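Local coordinates for protein ATP phosphoribosyltransferase (PDB 1O63) that probably catalyses the first step of histidine biosynthesis, condensing ATP with 5-phosphoribosyl 1-diphosphate to give phosphoribosyl-ATP and diphosphate, at residues Ile86-Leu91 against Asp148-Gly153. Residues are numbered along the deposited sequence; the frame is centred on the assembly and turned at random.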
ATOM      1  N   ILE A  86       5.714 -13.357 -14.680  1.00 34.64           N
ATOM      2  CA  ILE A  86       6.544 -12.708 -13.668  1.00 35.20           C
ATOM      3  C   ILE A  86       6.516 -13.473 -12.336  1.00 32.95           C
ATOM      4  O   ILE A  86       7.504 -13.579 -11.627  1.00 32.27           O
ATOM      5  CB  ILE A  86       5.988 -11.297 -13.329  1.00 37.47           C
ATOM      6  CG1 ILE A  86       5.644 -10.524 -14.570  1.00 39.30           C
ATOM      7  CG2 ILE A  86       6.953 -10.566 -12.403  1.00 36.32           C
ATOM      8  CD1 ILE A  86       6.767 -10.268 -15.546  1.00 41.92           C
ATOM      9  N   SER A  87       5.279 -13.751 -11.903  1.00 33.66           N
ATOM     10  CA  SER A  87       5.092 -14.407 -10.594  1.00 30.74           C
ATOM     11  C   SER A  87       3.778 -15.161 -10.565  1.00 30.35           C
ATOM     12  O   SER A  87       3.148 -15.353 -11.611  1.00 30.30           O
ATOM     13  CB  SER A  87       5.120 -13.313  -9.518  1.00 32.84           C
ATOM     14  OG  SER A  87       4.240 -12.262  -9.869  1.00 32.48           O
ATOM     15  N   ARG A  88       3.401 -15.660  -9.392  1.00 29.65           N
ATOM     16  CA  ARG A  88       2.171 -16.437  -9.238  1.00 27.11           C
ATOM     17  C   ARG A  88       1.393 -15.947  -7.994  1.00 24.25           C
ATOM     18  O   ARG A  88       1.988 -15.753  -6.953  1.00 23.61           O
ATOM     19  CB  ARG A  88       2.465 -17.916  -9.017  1.00 31.40           C
ATOM     20  CG  ARG A  88       3.093 -18.696 -10.159  1.00 33.95           C
ATOM     21  CD  ARG A  88       3.602 -20.054  -9.643  1.00 36.33           C
ATOM     22  NE  ARG A  88       4.871 -19.928  -8.958  1.00 42.72           N
ATOM     23  CZ  ARG A  88       5.428 -20.774  -8.110  1.00 43.30           C
ATOM     24  NH1 ARG A  88       4.828 -21.899  -7.756  1.00 40.98           N
ATOM     25  NH2 ARG A  88       6.624 -20.491  -7.584  1.00 44.99           N
HETATM   26  N   MSE A  89       0.086 -15.986  -8.101  1.00 23.82           N
HETATM   27  CA  MSE A  89      -0.792 -15.715  -6.937  1.00 22.86           C
HETATM   28  C   MSE A  89      -1.137 -17.101  -6.377  1.00 23.13           C
HETATM   29  O   MSE A  89      -1.586 -17.978  -7.137  1.00 22.55           O
HETATM   30  CB  MSE A  89      -2.004 -14.939  -7.356  1.00 22.39           C
HETATM   31  CG  MSE A  89      -2.997 -14.572  -6.253  1.00 24.15           C
HETATM   32 SE   MSE A  89      -2.309 -13.178  -5.121  1.00 33.33          SE
HETATM   33  CE  MSE A  89      -2.595 -11.654  -6.269  1.00 25.09           C
ATOM     34  N   VAL A  90      -0.821 -17.345  -5.105  1.00 21.48           N
ATOM     35  CA  VAL A  90      -1.068 -18.671  -4.541  1.00 23.02           C
ATOM     36  C   VAL A  90      -1.832 -18.613  -3.229  1.00 24.15           C
ATOM     37  O   VAL A  90      -1.893 -17.576  -2.587  1.00 23.23           O
ATOM     38  CB  VAL A  90       0.258 -19.431  -4.281  1.00 20.68           C
ATOM     39  CG1 VAL A  90       1.005 -19.636  -5.590  1.00 22.81           C
ATOM     40  CG2 VAL A  90       1.157 -18.701  -3.271  1.00 20.33           C
ATOM     41  N   LEU A  91      -2.409 -19.745  -2.868  1.00 22.96           N
ATOM     42  CA  LEU A  91      -2.971 -19.980  -1.553  1.00 23.42           C
ATOM     43  C   LEU A  91      -1.858 -20.737  -0.792  1.00 22.85           C
ATOM     44  O   LEU A  91      -1.252 -21.625  -1.419  1.00 23.78           O
ATOM     45  CB  LEU A  91      -4.217 -20.882  -1.609  1.00 23.94           C
ATOM     46  CG  LEU A  91      -4.781 -21.250  -0.213  1.00 24.73           C
ATOM     47  CD1 LEU A  91      -5.422 -20.020   0.396  1.00 22.00           C
ATOM     48  CD2 LEU A  91      -5.807 -22.379  -0.350  1.00 25.12           C
ATOM     49  N   ASP A 148      -1.232 -14.880  -1.525  1.00 20.25           N
ATOM     50  CA  ASP A 148      -0.182 -13.875  -1.790  1.00 22.52           C
ATOM     51  C   ASP A 148       0.630 -14.242  -3.018  1.00 21.87           C
ATOM     52  O   ASP A 148       0.524 -15.351  -3.555  1.00 21.72           O
ATOM     53  CB  ASP A 148       0.746 -13.744  -0.578  1.00 22.29           C
ATOM     54  CG  ASP A 148       1.510 -12.443  -0.516  1.00 27.60           C
ATOM     55  OD1 ASP A 148       1.236 -11.527  -1.327  1.00 29.98           O
ATOM     56  OD2 ASP A 148       2.404 -12.312   0.346  1.00 28.60           O
ATOM     57  N   ILE A 149       1.478 -13.321  -3.436  1.00 23.15           N
ATOM     58  CA  ILE A 149       2.332 -13.525  -4.602  1.00 22.80           C
ATOM     59  C   ILE A 149       3.672 -14.137  -4.133  1.00 25.71           C
ATOM     60  O   ILE A 149       4.189 -13.761  -3.091  1.00 24.51           O
ATOM     61  CB  ILE A 149       2.672 -12.184  -5.278  1.00 24.68           C
ATOM     62  CG1 ILE A 149       1.417 -11.470  -5.803  1.00 22.40           C
ATOM     63  CG2 ILE A 149       3.697 -12.347  -6.398  1.00 24.22           C
ATOM     64  CD1 ILE A 149       1.828 -10.063  -6.337  1.00 23.63           C
ATOM     65  N   THR A 150       4.188 -15.014  -4.957  1.00 27.11           N
ATOM     66  CA  THR A 150       5.468 -15.661  -4.828  1.00 29.13           C
ATOM     67  C   THR A 150       6.099 -15.773  -6.222  1.00 28.42           C
ATOM     68  O   THR A 150       5.389 -15.846  -7.219  1.00 27.46           O
ATOM     69  CB  THR A 150       5.327 -17.092  -4.241  1.00 30.25           C
ATOM     70  OG1 THR A 150       6.627 -17.655  -4.043  1.00 31.96           O
ATOM     71  CG2 THR A 150       4.566 -18.004  -5.195  1.00 31.41           C
ATOM     72  N   GLU A 151       7.421 -15.742  -6.311  1.00 30.05           N
ATOM     73  CA  GLU A 151       8.097 -15.887  -7.599  1.00 29.19           C
ATOM     74  C   GLU A 151       8.818 -17.242  -7.637  1.00 30.84           C
ATOM     75  O   GLU A 151       8.704 -17.974  -8.615  1.00 30.83           O
ATOM     76  CB  GLU A 151       9.095 -14.752  -7.818  1.00 28.76           C
ATOM     77  CG  GLU A 151       8.384 -13.382  -7.928  1.00 27.74           C
ATOM     78  CD  GLU A 151       9.278 -12.363  -8.612  1.00 28.58           C
ATOM     79  OE1 GLU A 151       9.051 -11.143  -8.435  1.00 28.09           O
ATOM     80  OE2 GLU A 151      10.196 -12.767  -9.359  1.00 26.81           O
ATOM     81  N   THR A 152       9.566 -17.541  -6.576  1.00 29.40           N
ATOM     82  CA  THR A 152      10.279 -18.815  -6.542  1.00 31.09           C
ATOM     83  C   THR A 152       9.831 -19.687  -5.366  1.00 32.82           C
ATOM     84  O   THR A 152      10.362 -20.786  -5.211  1.00 31.32           O
ATOM     85  CB  THR A 152      11.807 -18.637  -6.420  1.00 25.67           C
ATOM     86  OG1 THR A 152      12.113 -18.016  -5.167  1.00 27.92           O
ATOM     87  CG2 THR A 152      12.395 -17.863  -7.557  1.00 25.09           C
ATOM     88  N   GLY A 153       9.054 -19.117  -4.448  1.00 33.08           N
ATOM     89  CA  GLY A 153       8.612 -19.832  -3.257  1.00 34.93           C
ATOM     90  C   GLY A 153       9.555 -19.692  -2.088  1.00 36.28           C
ATOM     91  O   GLY A 153       9.334 -20.261  -1.011  1.00 36.68           O
TER
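R88 and T150 face each other as a hydrogen-bonded pair of two antiparallel strands, and V90 and D148 form the next such pair. Paired N-H...O bonds run in both directions within each, V90 N to D148 O being 2.9 Å. Between the two pairs, I149 CA adds a C-H...O contact to R88 O at 3.3 Å.

On the face carrying R88, V90 and T150, the T150 methyl is the hub. T150 CG2 lies over one face of the R88 guanidinium, offset toward its rim, and meets V90 CG1 at 3.9 Å. R88 NH2 makes a weak hydrogen bond to E151 O (3.4 Å), while NH1 is held by a salt bridge to E166.

M89 and I149 share the opposite face. I149 CG2, anti to the backbone N, reaches S87 OG at 3.5 Å. The I149 CG1 branch crosses the bent M89 side chain obliquely and touches its CE. An alanine at I149 would probably open a gap between S87 and the selenomethionine methyl of M89, since both branches that touch them would be gone. Past the end of strand 145-150, E151 CG packs against S87 CB at 3.6 Å, and the E151 carboxylate forms a salt bridge with R11.

Strand 81-94 lies between 145-150 and 161-176 in the mixed sheet, consistent with the two-lobed periplasmic-binding-protein-like fold of this family. A classic beta bulge places both I86 and S87 opposite I170. Helix 66-71 touches M89 and I149 through D67, and past T150 the chain turns through G153, the N-cap of helix 154-158.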